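Local coordinates for metazoan TIR-STING fusion (Crassostrea gigas, PDB 6WT6), which joins a TIR domain to a STING ligand-binding domain in a single oyster polypeptide, at residues N260-V265 with F274-Y279. Residues are numbered along the deposited sequence; the frame is centred on the assembly and turned at random.
Sequences NTIYSV and FFAGEY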
loop_
_atom_site.group_PDB
_atom_site.type_symbol
_atom_site.label_atom_id
_atom_site.label_comp_id
_atom_site.label_asym_id
_atom_site.label_seq_id
_atom_site.Cartn_x
_atom_site.Cartn_y
_atom_site.Cartn_z
ATOM N N ASN A 260 25.923 -0.509 -0.612
ATOM C CA ASN A 260 25.457 0.300 -1.731
ATOM C C ASN A 260 26.574 0.461 -2.751
ATOM O O ASN A 260 27.732 0.677 -2.385
ATOM C CB ASN A 260 24.987 1.675 -1.254
ATOM C CG ASN A 260 23.766 1.595 -0.375
ATOM O OD1 ASN A 260 22.638 1.721 -0.848
ATOM N ND2 ASN A 260 23.982 1.373 0.915
ATOM N N THR A 261 26.217 0.381 -4.028
ATOM C CA THR A 261 27.205 0.293 -5.095
ATOM C C THR A 261 27.604 1.670 -5.619
ATOM O O THR A 261 26.777 2.582 -5.713
ATOM C CB THR A 261 26.660 -0.567 -6.234
ATOM O OG1 THR A 261 26.222 -1.821 -5.702
ATOM C CG2 THR A 261 27.734 -0.830 -7.270
ATOM N N ILE A 262 28.883 1.809 -5.968
ATOM C CA ILE A 262 29.430 3.037 -6.531
ATOM C C ILE A 262 29.683 2.823 -8.016
ATOM O O ILE A 262 30.273 1.811 -8.417
ATOM C CB ILE A 262 30.723 3.461 -5.817
ATOM C CG1 ILE A 262 30.500 3.511 -4.303
ATOM C CG2 ILE A 262 31.183 4.816 -6.332
ATOM C CD1 ILE A 262 29.427 4.486 -3.886
ATOM N N TYR A 263 29.239 3.771 -8.828
ATOM C CA TYR A 263 29.468 3.737 -10.260
ATOM C C TYR A 263 30.206 4.995 -10.691
ATOM O O TYR A 263 30.281 5.984 -9.955
ATOM C CB TYR A 263 28.156 3.614 -11.043
ATOM C CG TYR A 263 27.361 2.367 -10.738
ATOM C CD1 TYR A 263 27.567 1.196 -11.453
ATOM C CD2 TYR A 263 26.394 2.362 -9.738
ATOM C CE1 TYR A 263 26.841 0.056 -11.184
ATOM C CE2 TYR A 263 25.660 1.223 -9.462
ATOM C CZ TYR A 263 25.889 0.074 -10.191
ATOM O OH TYR A 263 25.169 -1.066 -9.927
ATOM N N SER A 264 30.755 4.937 -11.900
ATOM C CA SER A 264 31.392 6.075 -12.540
ATOM C C SER A 264 30.702 6.366 -13.864
ATOM O O SER A 264 30.143 5.470 -14.507
ATOM C CB SER A 264 32.883 5.816 -12.782
ATOM O OG SER A 264 33.566 7.015 -13.095
ATOM N N VAL A 265 30.758 7.627 -14.277
ATOM C CA VAL A 265 30.134 8.060 -15.520
ATOM C C VAL A 265 30.939 9.231 -16.070
ATOM O O VAL A 265 31.409 10.087 -15.313
ATOM C CB VAL A 265 28.646 8.409 -15.293
ATOM C CG1 VAL A 265 28.493 9.480 -14.227
ATOM C CG2 VAL A 265 28.003 8.847 -16.566
ATOM N N PHE A 274 31.365 10.283 -10.048
ATOM C CA PHE A 274 31.052 9.113 -9.247
ATOM C C PHE A 274 29.730 9.302 -8.513
ATOM O O PHE A 274 29.360 10.417 -8.130
ATOM C CB PHE A 274 32.165 8.831 -8.230
ATOM C CG PHE A 274 33.473 8.417 -8.848
ATOM C CD1 PHE A 274 34.373 9.368 -9.298
ATOM C CD2 PHE A 274 33.811 7.076 -8.959
ATOM C CE1 PHE A 274 35.583 8.996 -9.859
ATOM C CE2 PHE A 274 35.025 6.695 -9.518
ATOM C CZ PHE A 274 35.909 7.658 -9.970
ATOM N N PHE A 275 29.020 8.197 -8.311
ATOM C CA PHE A 275 27.757 8.270 -7.596
ATOM C C PHE A 275 27.430 6.911 -6.996
ATOM O O PHE A 275 27.753 5.868 -7.572
ATOM C CB PHE A 275 26.619 8.729 -8.519
ATOM C CG PHE A 275 26.331 7.787 -9.663
ATOM C CD1 PHE A 275 27.100 7.810 -10.821
ATOM C CD2 PHE A 275 25.276 6.891 -9.588
ATOM C CE1 PHE A 275 26.826 6.950 -11.874
ATOM C CE2 PHE A 275 24.995 6.030 -10.640
ATOM C CZ PHE A 275 25.771 6.060 -11.784
ATOM N N ALA A 276 26.803 6.943 -5.823
ATOM C CA ALA A 276 26.120 5.767 -5.307
ATOM C C ALA A 276 24.723 5.728 -5.904
ATOM O O ALA A 276 23.994 6.722 -5.859
ATOM C CB ALA A 276 26.051 5.798 -3.783
ATOM N N GLY A 277 24.352 4.596 -6.477
ATOM C CA GLY A 277 23.087 4.513 -7.184
ATOM C C GLY A 277 22.519 3.111 -7.178
ATOM O O GLY A 277 23.251 2.116 -7.120
ATOM N N GLU A 278 21.194 3.040 -7.253
ATOM C CA GLU A 278 20.491 1.772 -7.347
ATOM C C GLU A 278 19.067 2.047 -7.805
ATOM O O GLU A 278 18.588 3.183 -7.758
ATOM C CB GLU A 278 20.502 1.026 -6.011
ATOM C CG GLU A 278 19.789 1.772 -4.891
ATOM C CD GLU A 278 20.095 1.198 -3.518
ATOM O OE1 GLU A 278 21.244 0.762 -3.305
ATOM O OE2 GLU A 278 19.186 1.179 -2.659
ATOM N N TYR A 279 18.402 0.993 -8.264
ATOM C CA TYR A 279 16.986 1.089 -8.575
ATOM C C TYR A 279 16.165 1.122 -7.291
ATOM O O TYR A 279 16.567 0.586 -6.256
ATOM C CB TYR A 279 16.539 -0.097 -9.436
ATOM C CG TYR A 279 17.001 -0.065 -10.880
ATOM C CD1 TYR A 279 16.332 0.698 -11.826
ATOM C CD2 TYR A 279 18.088 -0.820 -11.299
ATOM C CE1 TYR A 279 16.740 0.724 -13.142
ATOM C CE2 TYR A 279 18.508 -0.800 -12.614
ATOM C CZ TYR A 279 17.829 -0.029 -13.533
ATOM O OH TYR A 279 18.237 -0.010 -14.845
HETATM O O HOH W 1 23.014 -0.670 -7.440
#
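Tyr-263 and Phe-275 form the hydrogen-bonded antiparallel pair at the middle of this contact, joined by two backbone hydrogen bonds, one in each direction. Tyr-263 N reaches Phe-275 O at 2.9 Å in a nearly straight bond, and Phe-275 N returns to Tyr-263 O at 3.0 Å. Two residues along each strand, past the non-hydrogen-bonded pair Ile-262/Ala-276, Gly-277 N donates to Thr-261 O at 3.2 Å, almost in line with the carbonyl. On the face of the sheet shared by this aromatic pair, Phe-275 has CG wedged between backbone N and carbonyl carbon (chi1 63°). That turn swings the ring back over the partner strand, where Tyr-263 CB sits over its face, a CH-pi contact of 3.9 Å to the centroid. The two ring planes are only 28° apart but slid past each other, so overlap is slight; Val-265 CG1 adds a touch at Phe-275 CE1, 3.8 Å away. The segments belong to the beta hairpin 260-266/272-279, inside the mixed sheet of the STING ligand-binding domain, and their axes run at 134°, a marked twist from antiparallel. On the opposite face of the sheet, which carries Ile-262, Ser-264, Phe-274 and Ala-276, Ile-262 CD1 packs on Ala-276 CB at 3.6 Å, while Ser-264 OG lies over one face of the Phe-274 ring, toward its rim. Water 1 donates to Gly-277 O at 2.8 Å and meets Tyr-263 OH weakly; that hydroxyl's stronger partner is Ser-229. Further out, His-239 meets the Tyr-263 ring from strand 238-243, and Ile-346 and Ile-350 of helix 341-356 pack against Phe-275.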